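PDB 4B4Y: neuroglobin from Symsagittifera roscoffensis, which carries a haem group in a globin fold and probably binds oxygen reversibly, as other neuroglobins do. Local coordinates for residues V78-V89 and W141-V152. Sequence-based numbering, arbitrary orientation.
Sequences VISDCLVDLNGV and WLKAYGIITVMV. With HEM (protoporphyrin IX containing Fe), chain B.
Ile-148 lies across Cys-82 and Leu-83 at the heart of a largely apolar interface between two helices of the globin fold. Helix 66-83, the distal helix E by its place in the fold, crosses the last helix, 135-153, the globin H helix; the axes of 78-83 and 141-152 make an angle of 119° and come within 10.2 Å of each other. No hydrogen bond joins the two segments.

Among the aliphatic contacts, Ile-148 CG1 rests on Cys-82 CB at 3.6 Å. With CG1 anti to its carbonyl carbon (chi1 -65°), the extended branch runs on to place CD1 3.9 Å from Leu-83 CD2. The other branch, CG2, turns to the haem and meets the vinyl carbon CBB at 3.7 Å. Cutting this side chain back to an alanine is likely to open a gap between Cys-82 and Leu-83 on one side and helix 135-153 on the other, and to leave that vinyl group without one of its supports. Farther along, Leu-86 spreads both methyls over Ala-144, and Ile-147 CG2 faces both the Leu-86 carbonyl and Val-89 CG1.

One aromatic ring also takes part: Leu-83 meets Trp-141 at about a right angle, its CD1 3.6 Å from the ring carbon CH2. The indole NE1 is hydrogen-bonded to Asp-20 on helix 11-24, so the same ring ties this corner to a third helix.

On the haem side, Val-78 CG2 touches methyl CMA, while Val-152 CG2 packs on methyl CMB. The hydroxyl of Thr-149 donates to Tyr-145 O, which the Thr-149 backbone N reaches from the opposite face; OG1 also sits 3.7 Å from vinyl carbon CBB.

At the far end, Val-89 and Met-151 meet tip to tip. Chi2 (-52°) places Met-151 SD 3.4 Å from CG1 of the poorly ordered Val-89, a correspondingly less certain value, and a bend at chi3 folds CE back to 3.6 Å from the same CG1.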
loop_
_atom_site.group_PDB
_atom_site.type_symbol
_atom_site.label_atom_id
_atom_site.label_comp_id
_atom_site.label_asym_id
_atom_site.label_seq_id
_atom_site.Cartn_x
_atom_site.Cartn_y
_atom_site.Cartn_z
ATOM N N VAL A 78 11.144 -0.614 11.061
ATOM C CA VAL A 78 10.492 0.006 12.229
ATOM C C VAL A 78 10.678 -0.807 13.489
ATOM O O VAL A 78 11.044 -0.302 14.554
ATOM C CB VAL A 78 8.939 0.237 11.981
ATOM C CG1 VAL A 78 8.295 0.662 13.258
ATOM C CG2 VAL A 78 8.769 1.343 10.928
ATOM N N ILE A 79 10.461 -2.111 13.414
ATOM C CA ILE A 79 10.642 -2.890 14.655
ATOM C C ILE A 79 12.160 -2.801 15.119
ATOM O O ILE A 79 12.449 -2.651 16.267
ATOM C CB ILE A 79 10.237 -4.353 14.394
ATOM C CG1 ILE A 79 8.676 -4.494 14.254
ATOM C CG2 ILE A 79 10.851 -5.249 15.380
ATOM C CD1 ILE A 79 8.253 -5.861 13.604
ATOM N N SER A 80 13.072 -3.059 14.221
ATOM C CA SER A 80 14.539 -2.993 14.524
ATOM C C SER A 80 14.993 -1.683 15.123
ATOM O O SER A 80 15.592 -1.647 16.201
ATOM C CB SER A 80 15.366 -3.199 13.253
ATOM O OG SER A 80 16.600 -3.405 13.857
ATOM N N ASP A 81 14.515 -0.592 14.524
ATOM C CA ASP A 81 14.862 0.696 15.017
ATOM C C ASP A 81 14.272 0.937 16.373
ATOM O O ASP A 81 14.800 1.789 17.161
ATOM C CB ASP A 81 14.274 1.764 14.094
ATOM C CG ASP A 81 15.111 2.007 12.853
ATOM O OD1 ASP A 81 16.209 1.412 12.666
ATOM O OD2 ASP A 81 14.567 2.745 12.026
ATOM N N CYS A 82 13.102 0.357 16.650
ATOM C CA CYS A 82 12.533 0.664 17.975
ATOM C C CYS A 82 13.264 -0.197 19.022
ATOM O O CYS A 82 13.548 0.304 20.139
ATOM C CB CYS A 82 11.036 0.384 18.108
ATOM S SG CYS A 82 9.975 1.389 17.185
ATOM N N LEU A 83 13.541 -1.459 18.679
ATOM C CA LEU A 83 14.018 -2.466 19.664
ATOM C C LEU A 83 15.395 -2.046 20.226
ATOM O O LEU A 83 15.741 -2.271 21.405
ATOM C CB LEU A 83 14.167 -3.835 18.991
ATOM C CG LEU A 83 12.888 -4.696 18.592
ATOM C CD1 LEU A 83 13.380 -6.092 17.991
ATOM C CD2 LEU A 83 12.113 -4.894 19.841
ATOM N N VAL A 84 16.138 -1.367 19.371
ATOM C CA VAL A 84 17.511 -1.117 19.619
ATOM C C VAL A 84 17.605 0.123 20.534
ATOM O O VAL A 84 18.546 0.324 21.237
ATOM C CB VAL A 84 18.165 -1.165 18.207
ATOM C CG1 VAL A 84 18.591 0.163 17.622
ATOM C CG2 VAL A 84 18.982 -2.371 18.062
ATOM N N ASP A 85 16.544 0.892 20.662
ATOM C CA ASP A 85 16.573 1.995 21.630
ATOM C C ASP A 85 15.139 2.267 22.104
ATOM O O ASP A 85 14.500 3.256 21.706
ATOM C CB ASP A 85 17.208 3.254 20.994
ATOM C CG ASP A 85 17.198 4.511 21.944
ATOM O OD1 ASP A 85 16.927 4.433 23.192
ATOM O OD2 ASP A 85 17.404 5.616 21.395
ATOM N N LEU A 86 14.631 1.404 22.984
ATOM C CA LEU A 86 13.169 1.417 23.292
ATOM C C LEU A 86 12.706 2.658 23.954
ATOM O O LEU A 86 11.614 3.163 23.627
ATOM C CB LEU A 86 12.711 0.209 24.108
ATOM C CG LEU A 86 12.606 -1.019 23.183
ATOM C CD1 LEU A 86 12.791 -2.340 23.926
ATOM C CD2 LEU A 86 11.325 -1.030 22.288
ATOM N N ASN A 87 13.518 3.157 24.888
ATOM C CA ASN A 87 13.158 4.375 25.643
ATOM C C ASN A 87 13.270 5.703 24.864
ATOM O O ASN A 87 12.587 6.685 25.187
ATOM C CB ASN A 87 13.927 4.427 26.979
ATOM C CG ASN A 87 13.420 3.353 27.975
ATOM O OD1 ASN A 87 12.279 2.873 27.854
ATOM N ND2 ASN A 87 14.275 2.956 28.927
ATOM N N GLY A 88 14.071 5.696 23.810
ATOM C CA GLY A 88 14.337 6.883 23.012
ATOM C C GLY A 88 13.563 6.863 21.701
ATOM O O GLY A 88 13.916 7.572 20.714
ATOM N N VAL A 89 12.492 6.060 21.718
ATOM C CA VAL A 89 11.675 5.781 20.543
ATOM C C VAL A 89 11.080 7.080 19.918
ATOM O O VAL A 89 10.967 7.185 18.672
ATOM C CB VAL A 89 10.601 4.648 20.867
ATOM C CG1 VAL A 89 9.358 5.219 21.398
ATOM C CG2 VAL A 89 10.321 3.807 19.690
ATOM N N TRP A 141 10.168 -8.685 25.885
ATOM C CA TRP A 141 9.601 -8.637 24.486
ATOM C C TRP A 141 8.168 -8.186 24.441
ATOM O O TRP A 141 7.803 -7.351 23.629
ATOM C CB TRP A 141 9.740 -9.988 23.865
ATOM C CG TRP A 141 11.055 -10.184 23.316
ATOM C CD1 TRP A 141 12.150 -10.751 23.942
ATOM C CD2 TRP A 141 11.468 -9.827 21.990
ATOM N NE1 TRP A 141 13.203 -10.829 23.038
ATOM C CE2 TRP A 141 12.825 -10.191 21.869
ATOM C CE3 TRP A 141 10.853 -9.095 20.938
ATOM C CZ2 TRP A 141 13.554 -9.940 20.725
ATOM C CZ3 TRP A 141 11.595 -8.876 19.736
ATOM C CH2 TRP A 141 12.945 -9.297 19.662
ATOM N N LEU A 142 7.361 -8.592 25.409
ATOM C CA LEU A 142 5.945 -8.188 25.394
ATOM C C LEU A 142 5.806 -6.712 25.657
ATOM O O LEU A 142 4.948 -5.958 25.060
ATOM C CB LEU A 142 5.088 -9.037 26.400
ATOM C CG LEU A 142 4.779 -10.504 25.976
ATOM C CD1 LEU A 142 4.307 -11.411 27.145
ATOM C CD2 LEU A 142 3.775 -10.616 24.775
ATOM N N LYS A 143 6.606 -6.244 26.608
ATOM C CA LYS A 143 6.590 -4.798 26.874
ATOM C C LYS A 143 7.122 -4.004 25.643
ATOM O O LYS A 143 6.529 -2.992 25.196
ATOM C CB LYS A 143 7.418 -4.486 28.136
ATOM C CG LYS A 143 7.109 -3.030 28.652
ATOM C CD LYS A 143 7.418 -2.821 30.145
ATOM C CE LYS A 143 6.937 -1.397 30.550
ATOM N NZ LYS A 143 7.169 -1.055 31.995
ATOM N N ALA A 144 8.218 -4.453 25.092
ATOM C CA ALA A 144 8.734 -3.859 23.848
ATOM C C ALA A 144 7.645 -3.801 22.764
ATOM O O ALA A 144 7.497 -2.797 22.070
ATOM C CB ALA A 144 9.961 -4.725 23.297
ATOM N N TYR A 145 6.900 -4.903 22.585
ATOM C CA TYR A 145 5.887 -4.947 21.518
ATOM C C TYR A 145 4.806 -3.909 21.779
ATOM O O TYR A 145 4.308 -3.238 20.872
ATOM C CB TYR A 145 5.255 -6.367 21.364
ATOM C CG TYR A 145 4.277 -6.358 20.236
ATOM C CD1 TYR A 145 4.710 -6.230 18.931
ATOM C CD2 TYR A 145 2.895 -6.409 20.494
ATOM C CE1 TYR A 145 3.796 -6.191 17.866
ATOM C CE2 TYR A 145 2.001 -6.433 19.484
ATOM C CZ TYR A 145 2.438 -6.318 18.165
ATOM O OH TYR A 145 1.472 -6.297 17.192
ATOM N N GLY A 146 4.446 -3.764 23.044
ATOM C CA GLY A 146 3.476 -2.720 23.456
ATOM C C GLY A 146 3.902 -1.294 23.057
ATOM O O GLY A 146 3.076 -0.499 22.595
ATOM N N ILE A 147 5.185 -0.971 23.219
ATOM C CA ILE A 147 5.688 0.382 22.887
ATOM C C ILE A 147 5.678 0.511 21.376
ATOM O O ILE A 147 5.282 1.521 20.881
ATOM C CB ILE A 147 7.163 0.584 23.415
ATOM C CG1 ILE A 147 7.181 0.958 24.920
ATOM C CG2 ILE A 147 7.941 1.621 22.590
ATOM C CD1 ILE A 147 8.406 0.289 25.673
ATOM N N ILE A 148 6.155 -0.491 20.644
ATOM C CA ILE A 148 6.148 -0.432 19.170
ATOM C C ILE A 148 4.680 -0.221 18.634
ATOM O O ILE A 148 4.421 0.592 17.722
ATOM C CB ILE A 148 6.782 -1.694 18.583
ATOM C CG1 ILE A 148 8.274 -1.778 18.968
ATOM C CG2 ILE A 148 6.550 -1.762 17.054
ATOM C CD1 ILE A 148 8.958 -3.068 18.583
ATOM N N THR A 149 3.728 -0.888 19.278
ATOM C CA THR A 149 2.338 -0.739 18.979
ATOM C C THR A 149 1.819 0.677 19.055
ATOM O O THR A 149 1.124 1.158 18.119
ATOM C CB THR A 149 1.506 -1.685 19.863
ATOM O OG1 THR A 149 1.841 -2.995 19.449
ATOM C CG2 THR A 149 -0.051 -1.429 19.628
ATOM N N VAL A 150 2.098 1.325 20.175
ATOM C CA VAL A 150 1.789 2.766 20.373
ATOM C C VAL A 150 2.470 3.634 19.322
ATOM O O VAL A 150 1.851 4.503 18.756
ATOM C CB VAL A 150 2.209 3.232 21.774
ATOM C CG1 VAL A 150 2.240 4.799 21.889
ATOM C CG2 VAL A 150 1.276 2.558 22.907
ATOM N N MET A 151 3.726 3.394 18.981
ATOM C CA MET A 151 4.359 4.235 17.959
ATOM C C MET A 151 3.651 4.148 16.597
ATOM O O MET A 151 3.729 5.050 15.745
ATOM C CB MET A 151 5.834 3.827 17.800
ATOM C CG MET A 151 6.687 4.101 19.088
ATOM S SD MET A 151 6.523 5.821 19.679
ATOM C CE MET A 151 7.651 6.573 18.479
ATOM N N VAL A 152 3.026 3.013 16.320
ATOM C CA VAL A 152 2.563 2.813 14.967
ATOM C C VAL A 152 1.088 3.239 14.872
ATOM O O VAL A 152 0.563 3.466 13.787
ATOM C CB VAL A 152 2.848 1.372 14.632
ATOM C CG1 VAL A 152 1.622 0.622 14.251
ATOM C CG2 VAL A 152 3.998 1.294 13.663
HETATM C CHA HEM B . 1.496 -0.710 6.826
HETATM C CHB HEM B . 4.438 -1.588 10.527
HETATM C CHC HEM B . 0.733 -3.827 12.812
HETATM C CHD HEM B . -1.740 -3.885 8.697
HETATM C C1A HEM B . 2.612 -0.734 7.629
HETATM C C2A HEM B . 3.827 -0.020 7.413
HETATM C C3A HEM B . 4.635 -0.266 8.415
HETATM C C4A HEM B . 3.942 -1.086 9.333
HETATM C CMA HEM B . 6.081 0.288 8.659
HETATM C CAA HEM B . 4.090 0.886 6.163
HETATM C CBA HEM B . 4.856 0.066 5.149
HETATM C CGA HEM B . 4.928 0.748 3.798
HETATM O O1A HEM B . 5.159 1.944 3.668
HETATM O O2A HEM B . 4.730 0.056 2.777
HETATM C C1B HEM B . 3.687 -2.248 11.524
HETATM C C2B HEM B . 4.116 -2.560 12.878
HETATM C C3B HEM B . 3.109 -3.135 13.514
HETATM C C4B HEM B . 2.010 -3.264 12.573
HETATM C CMB HEM B . 5.523 -2.190 13.421
HETATM C CAB HEM B . 3.107 -3.682 14.956
HETATM C CBB HEM B . 3.139 -2.832 15.988
HETATM C C1C HEM B . -0.220 -4.115 11.859
HETATM C C2C HEM B . -1.333 -5.076 11.976
HETATM C C3C HEM B . -1.951 -5.152 10.814
HETATM C C4C HEM B . -1.294 -4.217 9.948
HETATM C CMC HEM B . -1.662 -5.935 13.224
HETATM C CAC HEM B . -3.220 -6.026 10.478
HETATM C CBC HEM B . -3.329 -6.505 9.234
HETATM C C1D HEM B . -1.236 -2.891 7.879
HETATM C C2D HEM B . -1.877 -2.302 6.691
HETATM C C3D HEM B . -0.843 -1.370 6.197
HETATM C C4D HEM B . 0.337 -1.459 7.026
HETATM C CMD HEM B . -3.221 -2.599 6.017
HETATM C CAD HEM B . -0.864 -0.553 4.906
HETATM C CBD HEM B . -0.220 -1.987 4.852
HETATM C CGD HEM B . 0.168 -2.053 3.499
HETATM O O1D HEM B . 0.481 -3.196 3.109
HETATM O O2D HEM B . 0.055 -0.909 2.940
HETATM N NA HEM B . 2.719 -1.353 8.811
HETATM N NB HEM B . 2.422 -2.678 11.403
HETATM N NC HEM B . -0.223 -3.635 10.609
HETATM N ND HEM B . 0.006 -2.288 8.049
HETATM FE FE HEM B . 1.213 -2.442 9.682
#